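Local coordinates for flavoprotein (Thermotoga maritima, PDB 5V8S) that belongs to the flavo-diiron proteins and probably works as an oxidoreductase, passing electrons from a bound FMN to a di-iron centre, at the interface of chains A and B. Sequence-based numbering; all coordinates share one arbitrary frame. Chains: chain A/B, Flavoprotein.

Contact 1: the interface of chains A and B. Residues chain A 70, 99-101; chain B 276, 278.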
# COMPACT_ATOMS: atom_id res chain seq x y z
N LYS A 70 17.23 16.34 11.16
CA LYS A 70 17.34 14.90 10.97
C LYS A 70 18.81 14.51 10.81
O LYS A 70 19.63 15.28 10.30
CB LYS A 70 16.55 14.51 9.73
CG LYS A 70 16.33 13.03 9.55
CD LYS A 70 15.25 12.82 8.45
CE LYS A 70 15.09 11.39 7.99
NZ LYS A 70 16.01 11.15 6.89
N GLU A 99 11.91 12.62 18.59
CA GLU A 99 11.91 11.80 17.39
C GLU A 99 13.09 12.22 16.50
O GLU A 99 13.42 13.40 16.43
CB GLU A 99 10.60 11.99 16.62
CG GLU A 99 10.43 11.07 15.43
CD GLU A 99 9.07 11.14 14.81
OE1 GLU A 99 8.15 11.73 15.39
OE2 GLU A 99 8.90 10.57 13.70
N PRO A 100 13.75 11.28 15.82
CA PRO A 100 15.01 11.64 15.14
C PRO A 100 14.91 12.60 13.98
O PRO A 100 15.96 13.07 13.53
CB PRO A 100 15.58 10.29 14.71
CG PRO A 100 15.08 9.36 15.75
CD PRO A 100 13.69 9.82 16.07
N ASP A 101 13.72 12.92 13.45
CA ASP A 101 13.66 13.98 12.46
C ASP A 101 13.98 15.34 13.06
O ASP A 101 14.45 16.24 12.36
CB ASP A 101 12.30 14.05 11.76
CG ASP A 101 11.14 14.27 12.72
OD1 ASP A 101 11.05 13.58 13.74
OD2 ASP A 101 10.29 15.15 12.44
N TYR B 276 14.44 5.69 10.81
CA TYR B 276 15.49 6.61 11.23
C TYR B 276 16.84 5.93 11.38
O TYR B 276 17.76 6.52 11.97
CB TYR B 276 15.09 7.30 12.54
CG TYR B 276 13.91 8.22 12.34
CD1 TYR B 276 14.00 9.29 11.47
CD2 TYR B 276 12.70 7.99 12.99
CE1 TYR B 276 12.93 10.13 11.25
CE2 TYR B 276 11.62 8.81 12.79
CZ TYR B 276 11.73 9.89 11.91
OH TYR B 276 10.67 10.74 11.68
N PHE B 278 17.56 2.97 12.95
CA PHE B 278 17.73 2.02 14.05
C PHE B 278 17.47 0.59 13.59
O PHE B 278 18.25 -0.32 13.90
CB PHE B 278 16.83 2.40 15.22
CG PHE B 278 17.23 3.67 15.88
CD1 PHE B 278 18.30 3.69 16.76
CD2 PHE B 278 16.59 4.85 15.61
CE1 PHE B 278 18.70 4.84 17.36
CE2 PHE B 278 16.99 6.03 16.23
CZ PHE B 278 18.05 6.01 17.10
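B:Tyr276 reaches across the dimer and lays one face of its ring on A:Pro100, with its hydroxyl beside A:Glu99 and A:Asp101, two residues of the di-iron pocket. On chain A the segment belongs to the HxExD stretch of the flavo-diiron family's metal-binding motif; on chain B it belongs to the flavodoxin-like part, just before helix 278-292, in a loop that in flavodoxins binds the FMN phosphate. The site is therefore a junction between the two redox modules of different chains.

The tight side is the ring face. A:Pro100 CB stands over it, 3.6 Å from B:Tyr276 CG, in a CH-pi contact. Proline suits this first turn of helix 100-103, where a backbone N-H has no helical acceptor to meet, and it is rigid and apolar. On the same face, nearer the rim, the backbone N of A:Asp101 lies 3.6 Å from B:Tyr276 CE1. A:Glu99 crosses the tyrosine at about a right angle: A:Glu99 CG is 3.7 Å from B:Tyr276 CE2. With CG anti to the backbone N (chi1 -173°) and the chain extended beyond it, the carboxylate is carried to the phenol end, where a tyrosine can offer both an apolar ring and a hydroxyl donor.

The loose side begins at the CE1 edge of the tyrosine. A:Lys70 crosses there with its aliphatic CE 4.1 Å from B:Tyr276 CE1, and a bend at its last torsion turns the amino group NZ away. B:Phe278 touches lightly too, but at the proline: its ring edge receives A:Pro100 CG in plane, 3.9 Å from B:Phe278 CE2.

At the tip, the B:Tyr276 hydroxyl OH donates a hydrogen bond of 2.7 Å to A:Glu99 OE2, meeting that carboxylate oxygen on its anti side, 35° out of the carboxylate plane.

Contact 2: the interface of chains A and B. Residues chain A 43, 336, 339-340, 343-344; chain B 336-337, 339-340.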
# COMPACT_ATOMS: atom_id res chain seq x y z
N VAL A 43 6.19 5.99 5.31
CA VAL A 43 4.88 5.60 4.79
C VAL A 43 4.12 6.70 4.04
O VAL A 43 3.47 6.39 3.03
CB VAL A 43 4.00 4.92 5.85
CG1 VAL A 43 3.91 5.72 7.07
CG2 VAL A 43 2.59 4.60 5.32
N PRO A 336 -6.79 -5.82 -0.74
CA PRO A 336 -5.64 -5.21 -0.09
C PRO A 336 -5.50 -3.70 -0.02
O PRO A 336 -5.39 -3.21 1.08
CB PRO A 336 -4.45 -5.81 -0.84
CG PRO A 336 -4.95 -7.10 -1.35
CD PRO A 336 -6.38 -6.85 -1.71
N ARG A 339 -8.53 -2.39 2.01
CA ARG A 339 -8.29 -2.72 3.41
C ARG A 339 -7.30 -1.74 4.03
O ARG A 339 -7.55 -1.17 5.10
CB ARG A 339 -7.78 -4.15 3.56
CG ARG A 339 -7.64 -4.56 5.01
CD ARG A 339 -6.83 -5.84 5.17
NE ARG A 339 -5.45 -5.65 4.75
CZ ARG A 339 -4.83 -6.36 3.80
NH1 ARG A 339 -5.46 -7.33 3.16
NH2 ARG A 339 -3.57 -6.09 3.50
N PHE A 340 -6.16 -1.53 3.37
CA PHE A 340 -5.14 -0.63 3.90
C PHE A 340 -5.73 0.76 4.11
O PHE A 340 -5.53 1.39 5.15
CB PHE A 340 -3.94 -0.57 2.96
CG PHE A 340 -2.81 0.29 3.45
CD1 PHE A 340 -1.84 -0.23 4.29
CD2 PHE A 340 -2.70 1.62 3.08
CE1 PHE A 340 -0.80 0.55 4.74
CE2 PHE A 340 -1.66 2.39 3.53
CZ PHE A 340 -0.70 1.85 4.35
N LEU A 343 -8.25 0.79 7.04
CA LEU A 343 -7.56 0.71 8.33
C LEU A 343 -6.86 2.01 8.68
O LEU A 343 -6.85 2.42 9.84
CB LEU A 343 -6.57 -0.45 8.36
CG LEU A 343 -7.18 -1.85 8.35
CD1 LEU A 343 -6.08 -2.92 8.24
CD2 LEU A 343 -7.99 -2.09 9.59
N GLU A 344 -6.26 2.69 7.68
CA GLU A 344 -5.62 3.97 7.98
C GLU A 344 -6.63 5.07 8.25
O GLU A 344 -6.35 5.96 9.07
CB GLU A 344 -4.65 4.37 6.88
CG GLU A 344 -3.47 3.41 6.73
CD GLU A 344 -2.77 3.16 8.03
OE1 GLU A 344 -2.53 4.12 8.78
OE2 GLU A 344 -2.44 1.98 8.29
N PRO B 336 2.68 0.46 9.44
CA PRO B 336 1.60 0.10 8.51
C PRO B 336 2.06 -0.72 7.32
O PRO B 336 1.29 -1.56 6.85
CB PRO B 336 1.07 1.46 8.07
CG PRO B 336 1.35 2.33 9.16
CD PRO B 336 2.62 1.90 9.78
N LEU B 337 3.25 -0.48 6.79
CA LEU B 337 3.64 -1.21 5.60
C LEU B 337 4.10 -2.62 5.93
O LEU B 337 3.96 -3.52 5.09
CB LEU B 337 4.70 -0.43 4.79
CG LEU B 337 4.14 0.85 4.16
CD1 LEU B 337 5.20 1.54 3.37
CD2 LEU B 337 2.94 0.61 3.28
N ARG B 339 2.61 -4.26 8.48
CA ARG B 339 1.29 -4.89 8.65
C ARG B 339 0.74 -5.36 7.32
O ARG B 339 0.33 -6.52 7.18
CB ARG B 339 0.29 -3.91 9.27
CG ARG B 339 -1.06 -4.55 9.57
CD ARG B 339 -2.12 -3.53 9.87
NE ARG B 339 -2.43 -2.72 8.70
CZ ARG B 339 -2.42 -1.39 8.64
NH1 ARG B 339 -2.09 -0.65 9.70
NH2 ARG B 339 -2.75 -0.80 7.50
N PHE B 340 0.73 -4.47 6.33
CA PHE B 340 0.21 -4.81 5.01
C PHE B 340 0.96 -6.00 4.44
O PHE B 340 0.34 -6.94 3.91
CB PHE B 340 0.38 -3.58 4.11
CG PHE B 340 -0.09 -3.81 2.69
CD1 PHE B 340 -1.41 -3.61 2.34
CD2 PHE B 340 0.79 -4.21 1.72
CE1 PHE B 340 -1.84 -3.83 1.03
CE2 PHE B 340 0.37 -4.43 0.43
CZ PHE B 340 -0.94 -4.25 0.08
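This is a two-fold homodimer interface in which helix 336-348 of the flavodoxin-like part packs antiparallel against the same helix of the partner, helping to join the two chains near the symmetry axis. Flavodoxin-family helices have an outer surface available for such pairing, and here it combines an aromatic centre with a salt bridge.

A:Phe340 and B:Phe340 cross at about a right angle and touch at their flanks, CD1 to CD1 at 3.9 Å. In each, CG is anti to the backbone N (chi1 -177° in chain A), and from the shared flank the ring tips part toward opposite ends, that of A:Phe340 to B:Pro336 and B:Leu337, that of B:Phe340 to A:Pro336. Phenylalanine fills the junction without demanding polar partners. Around it, B:Leu337 CD2 lies 4.0 Å from A:Phe340 CZ, and the carbonyl O of B:Pro336 sits in plane at the ring edge, 3.6 Å from A:Phe340 CE1. On the other side A:Pro336 CB rests 3.8 Å from B:Phe340 CE1.

B:Arg339 crosses to chain A, its long chain bent at chi3 (67°) to bring the guanidinium tip to tip with A:Glu344. Both end nitrogens grip one carboxylate oxygen: B:Arg339 NH2 reaches A:Glu344 OE2 at 2.9 Å, on its anti lone pair, and B:Arg339 NH1 meets it at 3.0 Å, nearly along the C-O direction. The two flat groups are almost coplanar, 14° apart. One face of the guanidinium has the B:Pro336 carbonyl O over its centre, the other A:Leu343 CB toward the rim; with the salt bridge these should limit its rotation. B:Arg339 NH2 also passes 3.4 Å from A:Phe340 CD1.

The C-alpha centres of contact 1 and contact 2 are about 22 Å apart, and no residue belongs to both. Chain B contributes its flavodoxin-like part to each, through different elements: the loop entering helix 278-292 in contact 1 and helix 336-348 in contact 2. Contact 2 mainly pairs equivalent helices close to the two-fold axis, whereas contact 1 joins unlike modules and recurs on the far side with the chains exchanged. Together they fit the head-to-tail dimer of flavo-diiron proteins, in which the flavin of one chain is placed near the di-iron centre of the other.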